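Local coordinates for hypothetical protein ebhA (Staphylococcus aureus, PDB 2DGJ) that probably binds the extracellular matrix as a cell wall-associated adhesin, here represented by a rod-like fragment of successive three-helix bundles, at residues A[85-90]-A[117-122]; A[79-84]-A[107-112]; A[14-19]-A[66-71]; A[130-135]-A[168-173]. All blocks are in the same frame, centred on the assembly; numbering follows the deposited sequence.

Contact 1. Residues A[85-90]-A[117-122]. With ACY (acetic acid), chain D.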
loop_
_atom_site.group_PDB
_atom_site.type_symbol
_atom_site.label_atom_id
_atom_site.label_comp_id
_atom_site.label_asym_id
_atom_site.label_seq_id
_atom_site.Cartn_x
_atom_site.Cartn_y
_atom_site.Cartn_z
ATOM N N ARG A 85 9.413 -12.761 -3.492
ATOM C CA ARG A 85 10.029 -14.062 -3.281
ATOM C C ARG A 85 11.154 -13.940 -2.262
ATOM O O ARG A 85 11.324 -14.802 -1.406
ATOM C CB ARG A 85 10.569 -14.624 -4.600
ATOM C CG ARG A 85 9.513 -14.795 -5.693
ATOM C CD ARG A 85 9.983 -15.771 -6.770
ATOM N NE ARG A 85 9.037 -15.850 -7.881
ATOM C CZ ARG A 85 9.002 -14.995 -8.899
ATOM N NH1 ARG A 85 9.862 -13.985 -8.964
ATOM N NH2 ARG A 85 8.076 -15.126 -9.838
ATOM N N GLN A 86 11.907 -12.851 -2.351
ATOM C CA GLN A 86 13.009 -12.605 -1.433
ATOM C C GLN A 86 12.464 -12.481 -0.018
ATOM O O GLN A 86 13.007 -13.069 0.916
ATOM C CB GLN A 86 13.752 -11.322 -1.824
ATOM C CG GLN A 86 14.862 -10.921 -0.866
ATOM C CD GLN A 86 15.856 -12.040 -0.616
ATOM O OE1 GLN A 86 16.317 -12.704 -1.547
ATOM N NE2 GLN A 86 16.201 -12.248 0.650
ATOM N N ASN A 87 11.383 -11.717 0.128
ATOM C CA ASN A 87 10.753 -11.516 1.427
ATOM C C ASN A 87 10.145 -12.815 1.950
ATOM O O ASN A 87 10.275 -13.142 3.124
ATOM C CB ASN A 87 9.650 -10.463 1.322
ATOM C CG ASN A 87 8.994 -10.176 2.660
ATOM O OD1 ASN A 87 9.524 -9.423 3.476
ATOM N ND2 ASN A 87 7.842 -10.789 2.901
ATOM N N LEU A 88 9.470 -13.550 1.075
ATOM C CA LEU A 88 8.839 -14.812 1.454
ATOM C C LEU A 88 9.819 -15.781 2.111
ATOM O O LEU A 88 9.470 -16.495 3.058
ATOM C CB LEU A 88 8.222 -15.469 0.216
ATOM C CG LEU A 88 7.539 -16.825 0.419
ATOM C CD1 LEU A 88 6.372 -16.666 1.368
ATOM C CD2 LEU A 88 7.063 -17.365 -0.917
ATOM N N GLY A 89 11.049 -15.800 1.609
ATOM C CA GLY A 89 12.053 -16.697 2.150
ATOM C C GLY A 89 12.557 -16.350 3.538
ATOM O O GLY A 89 13.296 -17.131 4.132
ATOM N N THR A 90 12.164 -15.193 4.058
ATOM C CA THR A 90 12.598 -14.772 5.390
ATOM C C THR A 90 11.557 -15.090 6.459
ATOM O O THR A 90 11.783 -14.857 7.648
ATOM C CB THR A 90 12.905 -13.262 5.430
ATOM O OG1 THR A 90 11.703 -12.519 5.188
ATOM C CG2 THR A 90 13.932 -12.907 4.370
ATOM N N THR A 117 0.296 -7.064 -2.391
ATOM C CA THR A 117 -0.812 -7.519 -1.561
ATOM C C THR A 117 -0.509 -8.934 -1.080
ATOM O O THR A 117 -0.821 -9.296 0.057
ATOM C CB THR A 117 -2.140 -7.514 -2.351
ATOM O OG1 THR A 117 -2.618 -6.168 -2.468
ATOM C CG2 THR A 117 -3.193 -8.372 -1.656
ATOM N N VAL A 118 0.098 -9.731 -1.954
ATOM C CA VAL A 118 0.453 -11.101 -1.613
ATOM C C VAL A 118 1.609 -11.069 -0.631
ATOM O O VAL A 118 1.685 -11.898 0.275
ATOM C CB VAL A 118 0.872 -11.909 -2.866
ATOM C CG1 VAL A 118 1.449 -13.255 -2.446
ATOM C CG2 VAL A 118 -0.328 -12.123 -3.773
ATOM N N LYS A 119 2.508 -10.108 -0.808
ATOM C CA LYS A 119 3.644 -9.986 0.091
ATOM C C LYS A 119 3.140 -9.572 1.465
ATOM O O LYS A 119 3.688 -9.976 2.490
ATOM C CB LYS A 119 4.645 -8.949 -0.430
ATOM C CG LYS A 119 5.860 -8.768 0.473
ATOM C CD LYS A 119 6.992 -7.994 -0.202
ATOM C CE LYS A 119 6.649 -6.533 -0.450
ATOM N NZ LYS A 119 7.823 -5.796 -1.009
ATOM N N THR A 120 2.083 -8.764 1.468
ATOM C CA THR A 120 1.490 -8.277 2.705
ATOM C C THR A 120 0.803 -9.395 3.481
ATOM O O THR A 120 0.972 -9.506 4.695
ATOM C CB THR A 120 0.465 -7.153 2.432
ATOM O OG1 THR A 120 1.147 -5.983 1.959
ATOM C CG2 THR A 120 -0.304 -6.818 3.700
ATOM N N ASN A 121 0.030 -10.222 2.785
ATOM C CA ASN A 121 -0.664 -11.331 3.429
ATOM C C ASN A 121 0.332 -12.354 3.974
ATOM O O ASN A 121 0.094 -12.964 5.014
ATOM C CB ASN A 121 -1.615 -12.024 2.449
ATOM C CG ASN A 121 -2.723 -11.118 1.978
ATOM O OD1 ASN A 121 -2.956 -10.052 2.554
ATOM N ND2 ASN A 121 -3.427 -11.539 0.928
ATOM N N ALA A 122 1.443 -12.538 3.265
ATOM C CA ALA A 122 2.472 -13.486 3.678
ATOM C C ALA A 122 3.086 -13.093 5.022
ATOM O O ALA A 122 3.325 -13.944 5.882
ATOM C CB ALA A 122 3.557 -13.565 2.614
HETATM C C ACY D . 6.934 -14.857 -13.106
HETATM O O ACY D . 6.111 -14.279 -13.778
HETATM O OXT ACY D . 8.149 -14.317 -12.921
HETATM C CH3 ACY D . 6.594 -16.183 -12.478
#

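Contact 2. Residues A[79-84]-A[107-112]. With SO4 (sulfate ion), chain C; ACY (acetic acid), chain D.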
loop_
_atom_site.group_PDB
_atom_site.type_symbol
_atom_site.label_atom_id
_atom_site.label_comp_id
_atom_site.label_asym_id
_atom_site.label_seq_id
_atom_site.Cartn_x
_atom_site.Cartn_y
_atom_site.Cartn_z
ATOM N N GLU A 79 10.194 -7.356 -11.148
ATOM C CA GLU A 79 10.952 -6.839 -10.016
ATOM C C GLU A 79 10.168 -7.029 -8.723
ATOM O O GLU A 79 10.709 -7.502 -7.719
ATOM C CB GLU A 79 11.252 -5.351 -10.225
ATOM C CG GLU A 79 11.741 -4.636 -8.981
ATOM C CD GLU A 79 12.144 -3.197 -9.251
ATOM O OE1 GLU A 79 11.347 -2.449 -9.861
ATOM O OE2 GLU A 79 13.261 -2.815 -8.844
ATOM N N ALA A 80 8.891 -6.665 -8.754
ATOM C CA ALA A 80 8.030 -6.791 -7.584
ATOM C C ALA A 80 7.952 -8.244 -7.130
ATOM O O ALA A 80 8.071 -8.535 -5.942
ATOM C CB ALA A 80 6.638 -6.268 -7.902
ATOM N N LYS A 81 7.751 -9.150 -8.082
ATOM C CA LYS A 81 7.668 -10.572 -7.773
ATOM C C LYS A 81 8.978 -11.049 -7.162
ATOM O O LYS A 81 8.988 -11.848 -6.230
ATOM C CB LYS A 81 7.368 -11.375 -9.039
ATOM C CG LYS A 81 5.981 -11.154 -9.602
ATOM C CD LYS A 81 5.709 -12.123 -10.738
ATOM C CE LYS A 81 4.276 -12.017 -11.224
ATOM N NZ LYS A 81 3.955 -13.053 -12.249
ATOM N N ALA A 82 10.088 -10.550 -7.694
ATOM C CA ALA A 82 11.402 -10.920 -7.189
ATOM C C ALA A 82 11.507 -10.478 -5.730
ATOM O O ALA A 82 11.990 -11.218 -4.871
ATOM C CB ALA A 82 12.488 -10.252 -8.038
ATOM N N ALA A 83 11.037 -9.265 -5.465
ATOM C CA ALA A 83 11.062 -8.697 -4.125
ATOM C C ALA A 83 10.222 -9.543 -3.171
ATOM O O ALA A 83 10.625 -9.806 -2.040
ATOM C CB ALA A 83 10.542 -7.252 -4.160
ATOM N N ALA A 84 9.060 -9.981 -3.641
ATOM C CA ALA A 84 8.167 -10.791 -2.826
ATOM C C ALA A 84 8.786 -12.143 -2.499
ATOM O O ALA A 84 8.701 -12.620 -1.365
ATOM C CB ALA A 84 6.838 -10.985 -3.550
ATOM N N ASN A 107 3.657 -15.933 -8.151
ATOM C CA ASN A 107 3.872 -16.239 -9.558
ATOM C C ASN A 107 2.628 -15.957 -10.396
ATOM O O ASN A 107 2.728 -15.595 -11.569
ATOM C CB ASN A 107 4.285 -17.707 -9.733
ATOM C CG ASN A 107 5.580 -18.042 -9.011
ATOM O OD1 ASN A 107 6.472 -17.202 -8.887
ATOM N ND2 ASN A 107 5.696 -19.279 -8.545
ATOM N N GLN A 108 1.455 -16.114 -9.787
ATOM C CA GLN A 108 0.195 -15.887 -10.489
ATOM C C GLN A 108 -0.260 -14.428 -10.518
ATOM O O GLN A 108 -1.164 -14.083 -11.278
ATOM C CB GLN A 108 -0.917 -16.748 -9.883
ATOM C CG GLN A 108 -1.274 -17.973 -10.709
ATOM C CD GLN A 108 -0.129 -18.954 -10.825
ATOM O OE1 GLN A 108 0.173 -19.691 -9.885
ATOM N NE2 GLN A 108 0.526 -18.961 -11.983
ATOM N N ALA A 109 0.353 -13.583 -9.694
ATOM C CA ALA A 109 -0.008 -12.166 -9.643
ATOM C C ALA A 109 0.257 -11.471 -10.979
ATOM O O ALA A 109 1.330 -11.610 -11.561
ATOM C CB ALA A 109 0.767 -11.470 -8.529
ATOM N N THR A 110 -0.722 -10.709 -11.454
ATOM C CA THR A 110 -0.601 -9.998 -12.726
ATOM C C THR A 110 -0.296 -8.508 -12.591
ATOM O O THR A 110 0.019 -7.852 -13.584
ATOM C CB THR A 110 -1.883 -10.136 -13.565
ATOM O OG1 THR A 110 -2.985 -9.575 -12.843
ATOM C CG2 THR A 110 -2.164 -11.600 -13.879
ATOM N N THR A 111 -0.388 -7.970 -11.378
ATOM C CA THR A 111 -0.113 -6.553 -11.163
ATOM C C THR A 111 0.845 -6.328 -9.997
ATOM O O THR A 111 1.000 -7.192 -9.132
ATOM C CB THR A 111 -1.404 -5.773 -10.880
ATOM O OG1 THR A 111 -1.943 -6.173 -9.614
ATOM C CG2 THR A 111 -2.433 -6.049 -11.972
ATOM N N VAL A 112 1.490 -5.166 -9.980
ATOM C CA VAL A 112 2.420 -4.837 -8.904
ATOM C C VAL A 112 1.650 -4.752 -7.590
ATOM O O VAL A 112 2.150 -5.154 -6.539
ATOM C CB VAL A 112 3.130 -3.492 -9.163
ATOM C CG1 VAL A 112 3.985 -3.110 -7.968
ATOM C CG2 VAL A 112 3.990 -3.597 -10.419
HETATM S S SO4 C . -3.979 -9.670 -9.669
HETATM O O1 SO4 C . -4.422 -10.534 -10.776
HETATM O O2 SO4 C . -4.600 -10.124 -8.412
HETATM O O3 SO4 C . -2.509 -9.754 -9.541
HETATM O O4 SO4 C . -4.404 -8.281 -9.934
HETATM C C ACY D . 6.934 -14.857 -13.106
HETATM O O ACY D . 6.111 -14.279 -13.778
HETATM O OXT ACY D . 8.149 -14.317 -12.921
HETATM C CH3 ACY D . 6.594 -16.183 -12.478
#

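Contact 3. Residues A[14-19]-A[66-71]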
loop_
_atom_site.group_PDB
_atom_site.type_symbol
_atom_site.label_atom_id
_atom_site.label_comp_id
_atom_site.label_asym_id
_atom_site.label_seq_id
_atom_site.Cartn_x
_atom_site.Cartn_y
_atom_site.Cartn_z
ATOM N N ASN A 14 -6.423 3.489 -25.824
ATOM C CA ASN A 14 -7.253 2.908 -24.776
ATOM C C ASN A 14 -6.838 1.489 -24.416
ATOM O O ASN A 14 -6.740 1.147 -23.237
ATOM C CB ASN A 14 -8.727 2.926 -25.190
ATOM C CG ASN A 14 -9.628 2.213 -24.189
ATOM O OD1 ASN A 14 -9.688 0.983 -24.152
ATOM N ND2 ASN A 14 -10.327 2.989 -23.365
ATOM N N ALA A 15 -6.585 0.671 -25.432
ATOM C CA ALA A 15 -6.183 -0.713 -25.212
ATOM C C ALA A 15 -4.846 -0.768 -24.478
ATOM O O ALA A 15 -4.691 -1.488 -23.492
ATOM C CB ALA A 15 -6.088 -1.459 -26.550
ATOM N N THR A 16 -3.883 0.009 -24.960
ATOM C CA THR A 16 -2.561 0.051 -24.350
ATOM C C THR A 16 -2.660 0.494 -22.899
ATOM O O THR A 16 -1.934 -0.000 -22.040
ATOM C CB THR A 16 -1.621 1.022 -25.107
ATOM O OG1 THR A 16 -1.449 0.568 -26.456
ATOM C CG2 THR A 16 -0.258 1.088 -24.427
ATOM N N LYS A 17 -3.569 1.425 -22.630
ATOM C CA LYS A 17 -3.749 1.940 -21.280
ATOM C C LYS A 17 -4.433 0.964 -20.339
ATOM O O LYS A 17 -4.393 1.148 -19.122
ATOM C CB LYS A 17 -4.531 3.256 -21.308
ATOM C CG LYS A 17 -3.711 4.444 -21.787
ATOM C CD LYS A 17 -4.510 5.735 -21.710
ATOM C CE LYS A 17 -3.638 6.948 -22.000
ATOM N NZ LYS A 17 -4.414 8.215 -21.895
ATOM N N GLN A 18 -5.056 -0.068 -20.893
ATOM C CA GLN A 18 -5.736 -1.067 -20.075
ATOM C C GLN A 18 -4.754 -2.148 -19.648
ATOM O O GLN A 18 -5.016 -2.909 -18.710
ATOM C CB GLN A 18 -6.882 -1.716 -20.861
ATOM C CG GLN A 18 -8.125 -0.851 -21.038
ATOM C CD GLN A 18 -8.834 -0.568 -19.727
ATOM O OE1 GLN A 18 -8.327 0.169 -18.881
ATOM N NE2 GLN A 18 -10.011 -1.164 -19.550
ATOM N N THR A 19 -3.617 -2.210 -20.336
ATOM C CA THR A 19 -2.610 -3.220 -20.042
ATOM C C THR A 19 -1.787 -2.930 -18.795
ATOM O O THR A 19 -1.620 -1.778 -18.393
ATOM C CB THR A 19 -1.631 -3.402 -21.221
ATOM O OG1 THR A 19 -0.876 -2.196 -21.409
ATOM C CG2 THR A 19 -2.392 -3.745 -22.499
ATOM N N SER A 66 7.884 4.637 -29.875
ATOM C CA SER A 66 8.993 4.661 -28.930
ATOM C C SER A 66 8.534 4.705 -27.477
ATOM O O SER A 66 8.942 3.863 -26.668
ATOM C CB SER A 66 9.907 5.855 -29.213
ATOM O OG SER A 66 10.681 5.652 -30.385
ATOM N N THR A 67 7.695 5.682 -27.141
ATOM C CA THR A 67 7.206 5.807 -25.775
ATOM C C THR A 67 6.427 4.561 -25.365
ATOM O O THR A 67 6.480 4.144 -24.211
ATOM C CB THR A 67 6.299 7.042 -25.597
ATOM O OG1 THR A 67 5.190 6.955 -26.500
ATOM C CG2 THR A 67 7.083 8.321 -25.872
ATOM N N LYS A 68 5.705 3.958 -26.304
ATOM C CA LYS A 68 4.949 2.759 -25.969
ATOM C C LYS A 68 5.882 1.601 -25.619
ATOM O O LYS A 68 5.695 0.932 -24.600
ATOM C CB LYS A 68 4.031 2.332 -27.118
ATOM C CG LYS A 68 3.208 1.107 -26.745
ATOM C CD LYS A 68 2.237 0.670 -27.822
ATOM C CE LYS A 68 1.493 -0.576 -27.347
ATOM N NZ LYS A 68 0.553 -1.109 -28.362
ATOM N N ASP A 69 6.880 1.360 -26.463
ATOM C CA ASP A 69 7.823 0.278 -26.209
ATOM C C ASP A 69 8.524 0.517 -24.880
ATOM O O ASP A 69 8.853 -0.429 -24.162
ATOM C CB ASP A 69 8.873 0.177 -27.324
ATOM C CG ASP A 69 8.279 -0.226 -28.662
ATOM O OD1 ASP A 69 7.197 -0.848 -28.669
ATOM O OD2 ASP A 69 8.902 0.067 -29.706
ATOM N N ALA A 70 8.740 1.790 -24.557
ATOM C CA ALA A 70 9.419 2.172 -23.328
ATOM C C ALA A 70 8.639 1.813 -22.061
ATOM O O ALA A 70 9.230 1.637 -20.992
ATOM C CB ALA A 70 9.732 3.660 -23.358
ATOM N N LEU A 71 7.317 1.719 -22.170
ATOM C CA LEU A 71 6.493 1.343 -21.023
ATOM C C LEU A 71 7.130 0.102 -20.398
ATOM O O LEU A 71 7.358 -0.903 -21.081
ATOM C CB LEU A 71 5.066 1.047 -21.482
ATOM C CG LEU A 71 4.063 2.205 -21.489
ATOM C CD1 LEU A 71 4.754 3.530 -21.704
ATOM C CD2 LEU A 71 3.036 1.959 -22.572
#

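Contact 4. Residues A[130-135]-A[168-173]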
loop_
_atom_site.group_PDB
_atom_site.type_symbol
_atom_site.label_atom_id
_atom_site.label_comp_id
_atom_site.label_asym_id
_atom_site.label_seq_id
_atom_site.Cartn_x
_atom_site.Cartn_y
_atom_site.Cartn_z
ATOM N N ASN A 130 3.635 -17.039 14.076
ATOM C CA ASN A 130 4.624 -16.741 15.103
ATOM C C ASN A 130 3.933 -16.617 16.455
ATOM O O ASN A 130 4.443 -17.087 17.474
ATOM C CB ASN A 130 5.340 -15.433 14.764
ATOM C CG ASN A 130 6.474 -15.121 15.724
ATOM O OD1 ASN A 130 6.517 -14.049 16.322
ATOM N ND2 ASN A 130 7.402 -16.057 15.873
ATOM N N SER A 131 2.769 -15.981 16.457
ATOM C CA SER A 131 2.008 -15.791 17.682
ATOM C C SER A 131 1.497 -17.125 18.215
ATOM O O SER A 131 1.577 -17.400 19.415
ATOM C CB SER A 131 0.831 -14.849 17.433
ATOM O OG SER A 131 1.271 -13.542 17.093
ATOM N N LEU A 132 0.979 -17.957 17.317
ATOM C CA LEU A 132 0.461 -19.259 17.709
ATOM C C LEU A 132 1.584 -20.120 18.266
ATOM O O LEU A 132 1.376 -20.890 19.200
ATOM C CB LEU A 132 -0.182 -19.966 16.515
ATOM C CG LEU A 132 -0.774 -21.355 16.778
ATOM C CD1 LEU A 132 -1.760 -21.288 17.928
ATOM C CD2 LEU A 132 -1.464 -21.864 15.523
ATOM N N GLN A 133 2.772 -19.977 17.690
ATOM C CA GLN A 133 3.937 -20.738 18.135
ATOM C C GLN A 133 4.325 -20.297 19.544
ATOM O O GLN A 133 4.668 -21.124 20.392
ATOM C CB GLN A 133 5.120 -20.505 17.186
ATOM C CG GLN A 133 6.407 -21.218 17.591
ATOM C CD GLN A 133 6.264 -22.728 17.585
ATOM O OE1 GLN A 133 5.996 -23.334 16.548
ATOM N NE2 GLN A 133 6.438 -23.344 18.749
ATOM N N GLY A 134 4.274 -18.991 19.789
ATOM C CA GLY A 134 4.635 -18.475 21.096
ATOM C C GLY A 134 3.647 -18.869 22.170
ATOM O O GLY A 134 4.025 -19.115 23.316
ATOM N N ALA A 135 2.372 -18.939 21.806
ATOM C CA ALA A 135 1.324 -19.301 22.745
ATOM C C ALA A 135 1.511 -20.703 23.323
ATOM O O ALA A 135 1.020 -20.994 24.412
ATOM C CB ALA A 135 -0.038 -19.194 22.069
ATOM N N GLY A 168 -0.561 -29.128 15.093
ATOM C CA GLY A 168 -0.851 -29.640 13.763
ATOM C C GLY A 168 -0.738 -28.537 12.728
ATOM O O GLY A 168 -0.219 -28.751 11.628
ATOM N N ILE A 169 -1.224 -27.352 13.078
ATOM C CA ILE A 169 -1.166 -26.194 12.190
ATOM C C ILE A 169 0.281 -25.713 12.038
ATOM O O ILE A 169 0.696 -25.256 10.974
ATOM C CB ILE A 169 -2.022 -25.038 12.762
ATOM C CG1 ILE A 169 -3.505 -25.388 12.658
ATOM C CG2 ILE A 169 -1.706 -23.730 12.043
ATOM C CD1 ILE A 169 -4.425 -24.374 13.316
ATOM N N LEU A 170 1.043 -25.828 13.120
ATOM C CA LEU A 170 2.433 -25.384 13.154
ATOM C C LEU A 170 3.445 -26.249 12.407
ATOM O O LEU A 170 4.383 -25.725 11.807
ATOM C CB LEU A 170 2.868 -25.227 14.617
ATOM C CG LEU A 170 2.962 -23.820 15.216
ATOM C CD1 LEU A 170 2.066 -22.848 14.473
ATOM C CD2 LEU A 170 2.592 -23.890 16.688
ATOM N N ASN A 171 3.271 -27.568 12.455
ATOM C CA ASN A 171 4.207 -28.472 11.786
ATOM C C ASN A 171 4.456 -28.020 10.344
ATOM O O ASN A 171 3.566 -28.083 9.491
ATOM C CB ASN A 171 3.670 -29.907 11.804
ATOM C CG ASN A 171 4.727 -30.924 11.411
ATOM O OD1 ASN A 171 5.251 -30.893 10.299
ATOM N ND2 ASN A 171 5.059 -31.823 12.332
ATOM N N LYS A 172 5.675 -27.565 10.078
ATOM C CA LYS A 172 6.040 -27.077 8.755
ATOM C C LYS A 172 6.012 -28.159 7.679
ATOM O O LYS A 172 5.690 -27.885 6.520
ATOM C CB LYS A 172 7.431 -26.437 8.804
ATOM C CG LYS A 172 7.547 -25.239 9.732
ATOM C CD LYS A 172 8.937 -24.634 9.665
ATOM C CE LYS A 172 9.072 -23.462 10.611
ATOM N NZ LYS A 172 10.438 -22.873 10.572
ATOM N N GLN A 173 6.346 -29.388 8.060
ATOM C CA GLN A 173 6.376 -30.484 7.105
ATOM C C GLN A 173 5.014 -31.043 6.725
ATOM O O GLN A 173 4.787 -31.397 5.566
ATOM C CB GLN A 173 7.240 -31.632 7.633
ATOM C CG GLN A 173 8.737 -31.457 7.402
ATOM C CD GLN A 173 9.529 -32.718 7.726
ATOM O OE1 GLN A 173 9.632 -33.123 8.886
ATOM N NE2 GLN A 173 10.085 -33.347 6.696
#

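Contact 1. Residues A[85-90]-A[117-122]
N87 and L88, near the end of helix 73-88, are the residues that meet helix 112-135, where K119 and A122 receive them. Just before this pair, R85 points from the same helix to the side away from 117-122. It keeps to the neighbourhood of helix 96-108: its NH2 is hydrogen-bonded to N107 OD1, and it also sends a weak bond of 3.2 Å to OXT of a bound acetate, which approaches the guanidinium at its edge.

N87 opens the contact proper. With CG anti to the backbone N (chi1 -178°), its amide lies across the methylene part of K119, the two side chains meeting at about a right angle. N87 ND2 is 3.7 Å from K119 CG, and N87 CB is 3.9 Å from K119 CD. The amide nitrogen also has a weak hydrogen bond to N123 OD1, one turn further along the partner helix.

L88 follows, turned to the interior of a GA module, a three-helix bundle whose first and third helices run parallel here. Its CD1 touches A122 CB at 4.4 Å, and both residues also touch L102 of helix 96-108.

After G89, T90 folds back: T90 OG1 donates to N87 O over 2.6 Å, in the carbonyl plane and on a lone pair. The same oxygen also takes the N-H of T90.

Contact 2. Residues A[79-84]-A[107-112]
K81 reaches from helix 73-88 to the turn that leaves helix 96-108, and its ammonium group supplies the hydrogen bond between the two segments. CG is anti to the carbonyl carbon (chi1 -68°) and the chain is extended beyond it, which takes NZ the whole way to the end of the neighbouring helix. There K81 NZ donates to N107 O over 2.9 Å. The donor stands above the carbonyl plane, 51° out of it, instead of on a lone pair. A second bond of 2.9 Å joins K81 NZ to atom O of a bound acetate, and K81 CE comes within 3.0 Å of A109 O.

Another set of hydrogen bonds surrounds a sulfate on the turn. T110 holds it twice, through T110 N to O3 at 2.8 Å and T110 OG1 to O1 at 2.7 Å; T111 adds a bond from OG1 to O4 and a weak one from its backbone N to O3. T111 is also the N-cap of helix 112-135, its OG1 paired with G114 N.

Apolar packing is modest by comparison. A80 CB meets V112 CG1 at 4.1 Å, while V115 of helix 112-135 lies against A80, K81 and A109 alike.

Both ions probably come from the crystallisation liquor. Their positions suggest that the lysine and the start of helix 112-135 make this turn of the GA module locally attractive to anions.

Contact 3. Residues A[14-19]-A[66-71]
T16 has the largest share of this interface, and it divides its two branches between K68, on helix 55-70, and L71, just past its end. Its CG2, anti to the backbone N, packs against L71 CD2 at 3.9 Å and K68 CE at 3.8 Å, whereas its OG1 (chi1 -62°) is turned to the flank where the end of K68 arrives.

K68 comes next. Its CB is not aimed at 14-19, but the chain is extended throughout and slants across the threonine until K68 NZ stands 3.2 Å from T16 OG1. That bond is weak, and the stronger polar ties lie with D12, one turn before T16: K68 NZ forms a salt bridge with D12 OD2, and T16 OG1 is hydrogen-bonded to D12 O. The aspartate therefore joins both residues, through its carboxylate on one and its backbone on the other. The buried hydroxyl of T16 has a further, weak partner in Y33 OH.

L71 makes the smallest of the three contributions, pointing its side chain inward at the place where helix 55-70 gives way to a loop. Y22 and Y33 also touch it, and its carbonyl oxygen accepts from K21 NZ.

With Y33 of helix 27-46 packed on both K68 and L71, three helices meet here. The parallel course of segments 14-19 and 66-71, with the middle helix against them, is the arrangement of a three-helix bundle, in this case a FIVAR domain.

Contact 4. Residues A[130-135]-A[168-173]
L132 and L170 bring together helix 112-135 and the end of helix 153-170, two helices of a three-helix bundle, the fold of the FIVAR domain to which both segments belong. L132 lies on helix 112-135 and L170 closes helix 153-170. The third side is formed by helix 180-194, whose A186 packs on both L132 and I169.

L132 points toward the partner segment, and its CD2 touches two residues there. Against I169 the side chains cross at about a right angle, L132 CD2 lying 4.0 Å from I169 CG2. Against L170 the approach is slanted, and L132 CD2 meets L170 CD1 at 3.8 Å. One methyl thus serves two neighbours, which lie side by side at the end of their helix.

L170 has the most surface buried in this contact. Its torsions (chi1 -103°, chi2 24°) are far from staggered values, so its pose is less certain. As modelled, the two methyls are split: CD1 faces L132, while CD2 sits on the backbone of the other helix, 3.7 Å from Q133 CA. M129 and I136 also touch this side chain.

Q133 borders the apolar patch rather than entering it. A bend at chi2 folds its amide over the isobutyl group of L170, while Q133 NE2 is bonded to N137 OD1. The amide oxygen faces carbon: Q133 OE1 is 3.5 Å from L170 CD2 and 3.3 Å from L170 CG.

How the contacts relate
Contacts 1 and 2 share helix 73-88 within one GA module; their centres are 10 Å apart and they touch. Contact 2 lies at the surface and relies on a lysine, backbone oxygens and bound anions, whereas contact 1 is partly buried and mixes an amide-lysine crossing with apolar packing. Contact 3 is the buried one, yet it combines methyl packing with charge. Contact 4 is the most apolar. It shares helix 112-135 with contact 1, so one continuous helix passes from a GA range into a FIVAR range. Contacts 3 and 4, about 46 Å apart between centres, lie in two FIVAR domains along the rod.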